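Local atomic coordinates of aminoglycoside 6'-n-acetyltransferase (Salmonella choleraesuis, PDB entry 2VBQ), a protein that transfers an acetyl group from acetyl-CoA to the 6'-amino group of aminoglycoside antibiotics, conferring resistance to drugs such as amikacin and tobramycin. Residues 32-37 against 65-70; 75-80 against 100-105. All coordinates share one frame; numbering follows the deposited sequence.

Interaction 1 lays the helix of residues 32-37 on strand 65-70; interaction 2 pairs strand 75-80 with residues 100-105, strand as far as V103. Strands 63-70 and 73-83 follow each other in the chain and are neighbours in one sheet, and the centres of the two contacts are about 8 Å apart. D79 of interaction 2 is the polar join: its OD1 lies 2.7 Å from S65 OG and 2.8 Å from W34 NE1, both probable hydrogen bonds. The bound bisubstrate analogue comes within about 3 Å of the I101 side chain in interaction 2 but stays about 8 Å from that of W34, consistent with interaction 1 lying behind the pocket rather than lining it.

Interaction 1 of 2, residues 32-37 against 65-70; sequences EHWRGL and SFIAMA
W34 NE1 on the helix and S65 OG on the strand both turn to the same oxygen, OD1 of D79 on the neighbouring strand 73-83. That shared partner brings the two groups side by side, with NE1 of W34 3.6 Å from OG of S65, although they are not hydrogen-bonded to each other. The indole gets there because CG of W34 stands anti to the backbone N (chi1 176°), which sends the ring toward the sheet. Its other neighbour across the contact is I67, whose CD1 methyl comes in at the edge of the indole, near the ring plane, and packs 3.5 Å from CB of W34. The same methyl of I67 is 3.7 Å from CD1 of W34, so it sits against the base of the side chain and the pyrrole part of the ring. F77 adds a second aromatic ring, nearly perpendicular to the indole. Two residues further along the strand, M69 meets H33. Bends at chi2 and chi3 curl the thioether toward the helix until CE of M69 is 3.7 Å from NE2 of H33. The sulfur approaches obliquely: SD of M69 lies 4.4 Å from the centre of the H33 imidazole.

The helix crosses the strand at 92°, with the axes of the two short segments 9.2 Å apart. S65, I67 and M69 supply the strand's side of the contact, while F66 turns to the other face of the sheet and packs on helix 112-126. This is the layering of the GNAT fold, a central sheet with helices on both faces. With no hydrogen bond running directly between these two segments, helix and strand meet through apolar and sulfur-aromatic packing, and their polar link passes through the carboxylate of D79, which satisfies the buried NE1 and OG together.

Interaction 2 of 2, residues 75-80 against 100-105; sequences IGFADA and GIFVLP
F77 and F102 form the close-packed middle of this antiparallel pairing. They are a hydrogen-bonded pair, F77 N reaching F102 O at 2.9 Å and F102 N reaching F77 O at 3.0 Å. On the sheet face that also bears D79, the F77 ring leans toward the other strand, its CG lying between the backbone N and the carbonyl carbon (chi1 80°), and CE1 of F77 rests 3.7 Å from CB of F102. In the adjoining non-hydrogen-bonded pair, where glycine brings no side chain, CA of G76 is 4.1 Å from CA of V103, against 5.6 Å between CA of F77 and CA of F102.

The two strands belong to the beta hairpin 73-83 and 95-103 of the GNAT fold, whose second strand carries part of the acetyl-CoA site. The amide nitrogens of I101 and V103 point away from this pairing and hydrogen-bond the bisubstrate analogue.

Buried D79 N holds G100 O at 2.8 Å, the return bond from G100 N to D79 O being longer at 3.3 Å. The looser side is the other end: a nearly straight bond from L104 N to I75 O (172° at the hydrogen) closes the pairing, beyond which partly exposed L104 leads to solvent-exposed P105.

Interaction 1 of 2, residues 32-37 against 65-70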
ATOM      1  N   GLU A  32      13.914  -9.844  21.572  1.00 16.27           N
ATOM      2  CA  GLU A  32      15.252  -9.169  21.599  1.00 16.27           C
ATOM      3  C   GLU A  32      16.112  -9.437  20.352  1.00 15.04           C
ATOM      4  O   GLU A  32      16.784  -8.539  19.876  1.00 15.38           O
ATOM      5  CB  GLU A  32      16.035  -9.523  22.865  1.00 16.65           C
ATOM      6  CG  GLU A  32      15.423  -8.936  24.144  1.00 20.90           C
ATOM      7  CD  GLU A  32      14.232  -9.730  24.655  1.00 26.86           C
ATOM      8  OE1 GLU A  32      13.936 -10.838  24.131  1.00 29.18           O
ATOM      9  OE2 GLU A  32      13.583  -9.235  25.607  1.00 32.96           O
ATOM     10  N   HIS A  33      16.078 -10.665  19.834  1.00 14.70           N
ATOM     11  CA  HIS A  33      16.733 -10.981  18.565  1.00 14.42           C
ATOM     12  C   HIS A  33      16.220 -10.053  17.459  1.00 13.52           C
ATOM     13  O   HIS A  33      17.008  -9.471  16.700  1.00 12.81           O
ATOM     14  CB  HIS A  33      16.465 -12.416  18.134  1.00 14.20           C
ATOM     15  CG  HIS A  33      17.120 -13.463  18.976  1.00 15.03           C
ATOM     16  ND1 HIS A  33      18.381 -13.317  19.513  1.00 18.42           N
ATOM     17  CD2 HIS A  33      16.704 -14.702  19.325  1.00 15.87           C
ATOM     18  CE1 HIS A  33      18.699 -14.412  20.186  1.00 16.66           C
ATOM     19  NE2 HIS A  33      17.704 -15.271  20.077  1.00 18.05           N
ATOM     20  N   TRP A  34      14.894  -9.928  17.376  1.00 13.05           N
ATOM     21  CA  TRP A  34      14.232  -9.107  16.362  1.00 13.20           C
ATOM     22  C   TRP A  34      14.532  -7.604  16.490  1.00 13.79           C
ATOM     23  O   TRP A  34      14.968  -6.980  15.523  1.00 14.30           O
ATOM     24  CB  TRP A  34      12.729  -9.389  16.398  1.00 13.99           C
ATOM     25  CG  TRP A  34      11.893  -8.571  15.499  1.00 13.20           C
ATOM     26  CD1 TRP A  34      11.729  -8.722  14.145  1.00 13.89           C
ATOM     27  CD2 TRP A  34      11.054  -7.481  15.891  1.00 14.85           C
ATOM     28  NE1 TRP A  34      10.835  -7.773  13.669  1.00 15.03           N
ATOM     29  CE2 TRP A  34      10.419  -6.995  14.720  1.00 14.84           C
ATOM     30  CE3 TRP A  34      10.773  -6.869  17.124  1.00 16.06           C
ATOM     31  CZ2 TRP A  34       9.492  -5.939  14.749  1.00 16.37           C
ATOM     32  CZ3 TRP A  34       9.863  -5.795  17.156  1.00 16.94           C
ATOM     33  CH2 TRP A  34       9.227  -5.350  15.973  1.00 16.52           C
ATOM     34  N   ARG A  35      14.326  -7.034  17.675  1.00 13.22           N
ATOM     35  CA  ARG A  35      14.670  -5.636  17.931  1.00 15.04           C
ATOM     36  C   ARG A  35      16.172  -5.344  17.629  1.00 13.78           C
ATOM     37  O   ARG A  35      16.501  -4.311  17.056  1.00 13.25           O
ATOM     38  CB  ARG A  35      14.357  -5.259  19.390  1.00 15.08           C
ATOM     39  CG  ARG A  35      12.880  -5.254  19.832  1.00 17.02           C
ATOM     40  CD  ARG A  35      12.791  -4.548  21.240  1.00 18.55           C
ATOM     41  NE  ARG A  35      11.863  -5.230  22.151  1.00 29.34           N
ATOM     42  CZ  ARG A  35      12.236  -5.949  23.212  1.00 34.43           C
ATOM     43  NH1 ARG A  35      13.526  -6.078  23.530  1.00 36.29           N
ATOM     44  NH2 ARG A  35      11.318  -6.539  23.973  1.00 35.62           N
ATOM     45  N   GLY A  36      17.066  -6.269  17.975  1.00 13.33           N
ATOM     46  CA  GLY A  36      18.508  -6.068  17.710  1.00 13.61           C
ATOM     47  C   GLY A  36      18.834  -5.917  16.226  1.00 14.34           C
ATOM     48  O   GLY A  36      19.680  -5.091  15.836  1.00 14.73           O
ATOM     49  N   LEU A  37      18.156  -6.707  15.393  1.00 13.61           N
ATOM     50  CA  LEU A  37      18.317  -6.649  13.947  1.00 13.44           C
ATOM     51  C   LEU A  37      17.571  -5.485  13.297  1.00 13.93           C
ATOM     52  O   LEU A  37      18.088  -4.813  12.401  1.00 13.79           O
ATOM     53  CB  LEU A  37      17.842  -7.975  13.335  1.00 12.47           C
ATOM     54  CG  LEU A  37      18.813  -9.129  13.473  1.00 12.29           C
ATOM     55  CD1 LEU A  37      18.082 -10.467  13.272  1.00 11.96           C
ATOM     56  CD2 LEU A  37      20.037  -8.953  12.503  1.00 10.58           C
ATOM     57  N   SER A  65       6.302 -11.598  11.973  1.00  9.96           N
ATOM     58  CA  SER A  65       7.714 -11.407  11.681  1.00 10.08           C
ATOM     59  C   SER A  65       8.428 -12.731  11.848  1.00 10.45           C
ATOM     60  O   SER A  65       7.946 -13.609  12.548  1.00 11.25           O
ATOM     61  CB  SER A  65       8.327 -10.335  12.597  1.00  9.43           C
ATOM     62  OG  SER A  65       7.737  -9.089  12.267  1.00 11.49           O
ATOM     63  N   PHE A  66       9.560 -12.865  11.157  1.00 10.29           N
ATOM     64  CA  PHE A  66      10.270 -14.130  11.018  1.00 10.19           C
ATOM     65  C   PHE A  66      11.768 -13.854  11.239  1.00 10.51           C
ATOM     66  O   PHE A  66      12.298 -12.883  10.675  1.00  9.63           O
ATOM     67  CB  PHE A  66      10.002 -14.737   9.629  1.00  9.59           C
ATOM     68  CG  PHE A  66       8.517 -15.020   9.386  1.00 12.02           C
ATOM     69  CD1 PHE A  66       7.677 -14.026   8.881  1.00 12.88           C
ATOM     70  CD2 PHE A  66       7.967 -16.247   9.764  1.00 12.70           C
ATOM     71  CE1 PHE A  66       6.277 -14.263   8.709  1.00 13.20           C
ATOM     72  CE2 PHE A  66       6.577 -16.495   9.610  1.00 15.71           C
ATOM     73  CZ  PHE A  66       5.740 -15.496   9.091  1.00 14.56           C
ATOM     74  N   ILE A  67      12.410 -14.716  12.033  1.00 10.06           N
ATOM     75  CA  ILE A  67      13.814 -14.566  12.432  1.00 11.62           C
ATOM     76  C   ILE A  67      14.641 -15.750  11.939  1.00 11.67           C
ATOM     77  O   ILE A  67      14.339 -16.893  12.270  1.00 12.95           O
ATOM     78  CB  ILE A  67      13.953 -14.533  13.998  1.00 11.50           C
ATOM     79  CG1 ILE A  67      12.849 -13.672  14.661  1.00 13.21           C
ATOM     80  CG2 ILE A  67      15.385 -14.181  14.422  1.00 10.32           C
ATOM     81  CD1 ILE A  67      12.878 -12.203  14.350  1.00 12.69           C
ATOM     82  N   ALA A  68      15.692 -15.475  11.180  1.00 11.83           N
ATOM     83  CA  ALA A  68      16.610 -16.519  10.737  1.00 11.34           C
ATOM     84  C   ALA A  68      17.612 -16.802  11.847  1.00 12.61           C
ATOM     85  O   ALA A  68      18.309 -15.880  12.316  1.00 12.46           O
ATOM     86  CB  ALA A  68      17.303 -16.099   9.475  1.00 11.36           C
ATOM     87  N   MET A  69      17.659 -18.061  12.289  1.00 11.73           N
ATOM     88  CA  MET A  69      18.517 -18.484  13.402  1.00 13.24           C
ATOM     89  C   MET A  69      19.517 -19.521  12.903  1.00 12.80           C
ATOM     90  O   MET A  69      19.130 -20.414  12.155  1.00 13.34           O
ATOM     91  CB  MET A  69      17.677 -19.131  14.512  1.00 12.07           C
ATOM     92  CG  MET A  69      16.600 -18.258  15.169  1.00 16.10           C
ATOM     93  SD  MET A  69      17.241 -16.861  16.106  1.00 20.32           S
ATOM     94  CE  MET A  69      18.307 -17.702  17.306  1.00 20.33           C
ATOM     95  N   ALA A  70      20.794 -19.400  13.282  1.00 12.88           N
ATOM     96  CA  ALA A  70      21.750 -20.514  13.106  1.00 12.99           C
ATOM     97  C   ALA A  70      22.762 -20.480  14.238  1.00 13.54           C
ATOM     98  O   ALA A  70      23.212 -19.397  14.632  1.00 13.45           O
ATOM     99  CB  ALA A  70      22.463 -20.433  11.757  1.00 13.28           C
TER

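Interaction 2 of 2, residues 75-80 against 100-105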
ATOM      1  N   ILE A  75      20.474 -14.038  12.529  1.00  9.08           N
ATOM      2  CA  ILE A  75      21.290 -13.495  11.472  1.00  9.22           C
ATOM      3  C   ILE A  75      20.491 -12.674  10.456  1.00  9.25           C
ATOM      4  O   ILE A  75      21.069 -12.067   9.563  1.00 10.10           O
ATOM      5  CB  ILE A  75      22.114 -14.598  10.777  1.00 10.40           C
ATOM      6  CG1 ILE A  75      21.197 -15.643  10.078  1.00  9.93           C
ATOM      7  CG2 ILE A  75      23.047 -15.297  11.793  1.00  7.16           C
ATOM      8  CD1 ILE A  75      21.996 -16.762   9.370  1.00 10.19           C
ATOM      9  N   GLY A  76      19.164 -12.685  10.571  1.00  7.70           N
ATOM     10  CA  GLY A  76      18.350 -11.826   9.706  1.00  8.28           C
ATOM     11  C   GLY A  76      16.892 -11.906  10.084  1.00  7.56           C
ATOM     12  O   GLY A  76      16.517 -12.752  10.917  1.00  8.17           O
ATOM     13  N   PHE A  77      16.078 -11.022   9.505  1.00  8.39           N
ATOM     14  CA  PHE A  77      14.642 -11.043   9.773  1.00  8.68           C
ATOM     15  C   PHE A  77      13.840 -10.500   8.612  1.00  8.74           C
ATOM     16  O   PHE A  77      14.350  -9.808   7.711  1.00  9.23           O
ATOM     17  CB  PHE A  77      14.270 -10.264  11.067  1.00  8.61           C
ATOM     18  CG  PHE A  77      14.198  -8.793  10.869  1.00  9.35           C
ATOM     19  CD1 PHE A  77      15.385  -8.038  10.766  1.00  9.22           C
ATOM     20  CD2 PHE A  77      12.955  -8.141  10.753  1.00 10.01           C
ATOM     21  CE1 PHE A  77      15.328  -6.659  10.536  1.00  9.60           C
ATOM     22  CE2 PHE A  77      12.891  -6.756  10.534  1.00 12.27           C
ATOM     23  CZ  PHE A  77      14.074  -6.016  10.437  1.00  9.36           C
ATOM     24  N   ALA A  78      12.546 -10.800   8.668  1.00  9.23           N
ATOM     25  CA  ALA A  78      11.586 -10.185   7.791  1.00  9.32           C
ATOM     26  C   ALA A  78      10.319  -9.823   8.564  1.00  9.52           C
ATOM     27  O   ALA A  78       9.842 -10.597   9.405  1.00  8.29           O
ATOM     28  CB  ALA A  78      11.258 -11.130   6.595  1.00  9.22           C
ATOM     29  N   ASP A  79       9.777  -8.643   8.259  1.00  9.96           N
ATOM     30  CA  ASP A  79       8.461  -8.257   8.761  1.00 10.26           C
ATOM     31  C   ASP A  79       7.461  -8.462   7.633  1.00 10.41           C
ATOM     32  O   ASP A  79       7.745  -8.084   6.501  1.00 10.44           O
ATOM     33  CB  ASP A  79       8.446  -6.773   9.179  1.00 11.00           C
ATOM     34  CG  ASP A  79       9.270  -6.498  10.437  1.00  9.90           C
ATOM     35  OD1 ASP A  79       9.563  -7.427  11.197  1.00 10.27           O
ATOM     36  OD2 ASP A  79       9.609  -5.324  10.681  1.00 12.18           O
ATOM     37  N   ALA A  80       6.284  -9.017   7.947  1.00 10.00           N
ATOM     38  CA  ALA A  80       5.238  -9.240   6.935  1.00 10.54           C
ATOM     39  C   ALA A  80       3.870  -8.793   7.464  1.00 10.13           C
ATOM     40  O   ALA A  80       3.661  -8.702   8.673  1.00 10.77           O
ATOM     41  CB  ALA A  80       5.212 -10.691   6.505  1.00 10.02           C
ATOM     42  N   GLY A 100       9.469  -5.500   5.511  1.00 11.17           N
ATOM     43  CA  GLY A 100      10.902  -5.229   5.762  1.00 10.84           C
ATOM     44  C   GLY A 100      11.703  -6.514   5.693  1.00 10.98           C
ATOM     45  O   GLY A 100      11.207  -7.566   6.078  1.00 11.41           O
ATOM     46  N   ILE A 101      12.938  -6.434   5.213  1.00 10.10           N
ATOM     47  CA  ILE A 101      13.818  -7.584   5.196  1.00 10.71           C
ATOM     48  C   ILE A 101      15.274  -7.113   5.319  1.00 11.13           C
ATOM     49  O   ILE A 101      15.688  -6.124   4.681  1.00 12.09           O
ATOM     50  CB  ILE A 101      13.584  -8.503   3.955  1.00 10.22           C
ATOM     51  CG1 ILE A 101      14.270  -9.861   4.148  1.00 12.18           C
ATOM     52  CG2 ILE A 101      14.015  -7.781   2.641  1.00 10.75           C
ATOM     53  CD1 ILE A 101      13.710 -10.988   3.326  1.00 13.08           C
ATOM     54  N   PHE A 102      16.034  -7.841   6.130  1.00 11.34           N
ATOM     55  CA  PHE A 102      17.422  -7.496   6.422  1.00 11.21           C
ATOM     56  C   PHE A 102      18.180  -8.738   6.828  1.00 10.58           C
ATOM     57  O   PHE A 102      17.694  -9.527   7.646  1.00 11.21           O
ATOM     58  CB  PHE A 102      17.486  -6.447   7.547  1.00 11.37           C
ATOM     59  CG  PHE A 102      18.900  -6.164   8.042  1.00 11.16           C
ATOM     60  CD1 PHE A 102      19.707  -5.200   7.405  1.00 13.13           C
ATOM     61  CD2 PHE A 102      19.411  -6.849   9.142  1.00 10.51           C
ATOM     62  CE1 PHE A 102      21.048  -4.939   7.880  1.00 11.96           C
ATOM     63  CE2 PHE A 102      20.719  -6.607   9.610  1.00 10.65           C
ATOM     64  CZ  PHE A 102      21.527  -5.647   8.975  1.00 12.67           C
ATOM     65  N   VAL A 103      19.369  -8.911   6.265  1.00  9.99           N
ATOM     66  CA  VAL A 103      20.277  -9.988   6.648  1.00 10.07           C
ATOM     67  C   VAL A 103      21.611  -9.336   6.987  1.00 11.01           C
ATOM     68  O   VAL A 103      22.043  -8.428   6.263  1.00 11.68           O
ATOM     69  CB  VAL A 103      20.460 -11.044   5.511  1.00  9.86           C
ATOM     70  CG1 VAL A 103      21.516 -12.111   5.873  1.00  8.60           C
ATOM     71  CG2 VAL A 103      19.117 -11.712   5.168  1.00 10.89           C
ATOM     72  N   LEU A 104      22.221  -9.746   8.100  1.00 10.72           N
ATOM     73  CA  LEU A 104      23.506  -9.156   8.516  1.00 11.68           C
ATOM     74  C   LEU A 104      24.532  -9.260   7.389  1.00 12.05           C
ATOM     75  O   LEU A 104      24.603 -10.305   6.725  1.00 10.91           O
ATOM     76  CB  LEU A 104      24.061  -9.880   9.748  1.00 11.09           C
ATOM     77  CG  LEU A 104      23.366  -9.569  11.080  1.00 12.52           C
ATOM     78  CD1 LEU A 104      23.782 -10.562  12.130  1.00 10.28           C
ATOM     79  CD2 LEU A 104      23.665  -8.161  11.540  1.00 10.51           C
ATOM     80  N   PRO A 105      25.331  -8.192   7.181  1.00 13.00           N
ATOM     81  CA  PRO A 105      26.366  -8.169   6.121  1.00 13.18           C
ATOM     82  C   PRO A 105      27.169  -9.475   5.988  1.00 13.46           C
ATOM     83  O   PRO A 105      27.257  -9.997   4.877  1.00 13.36           O
ATOM     84  CB  PRO A 105      27.232  -6.965   6.502  1.00 13.67           C
ATOM     85  CG  PRO A 105      26.239  -6.020   7.101  1.00 12.53           C
ATOM     86  CD  PRO A 105      25.289  -6.906   7.914  1.00 12.49           C
TER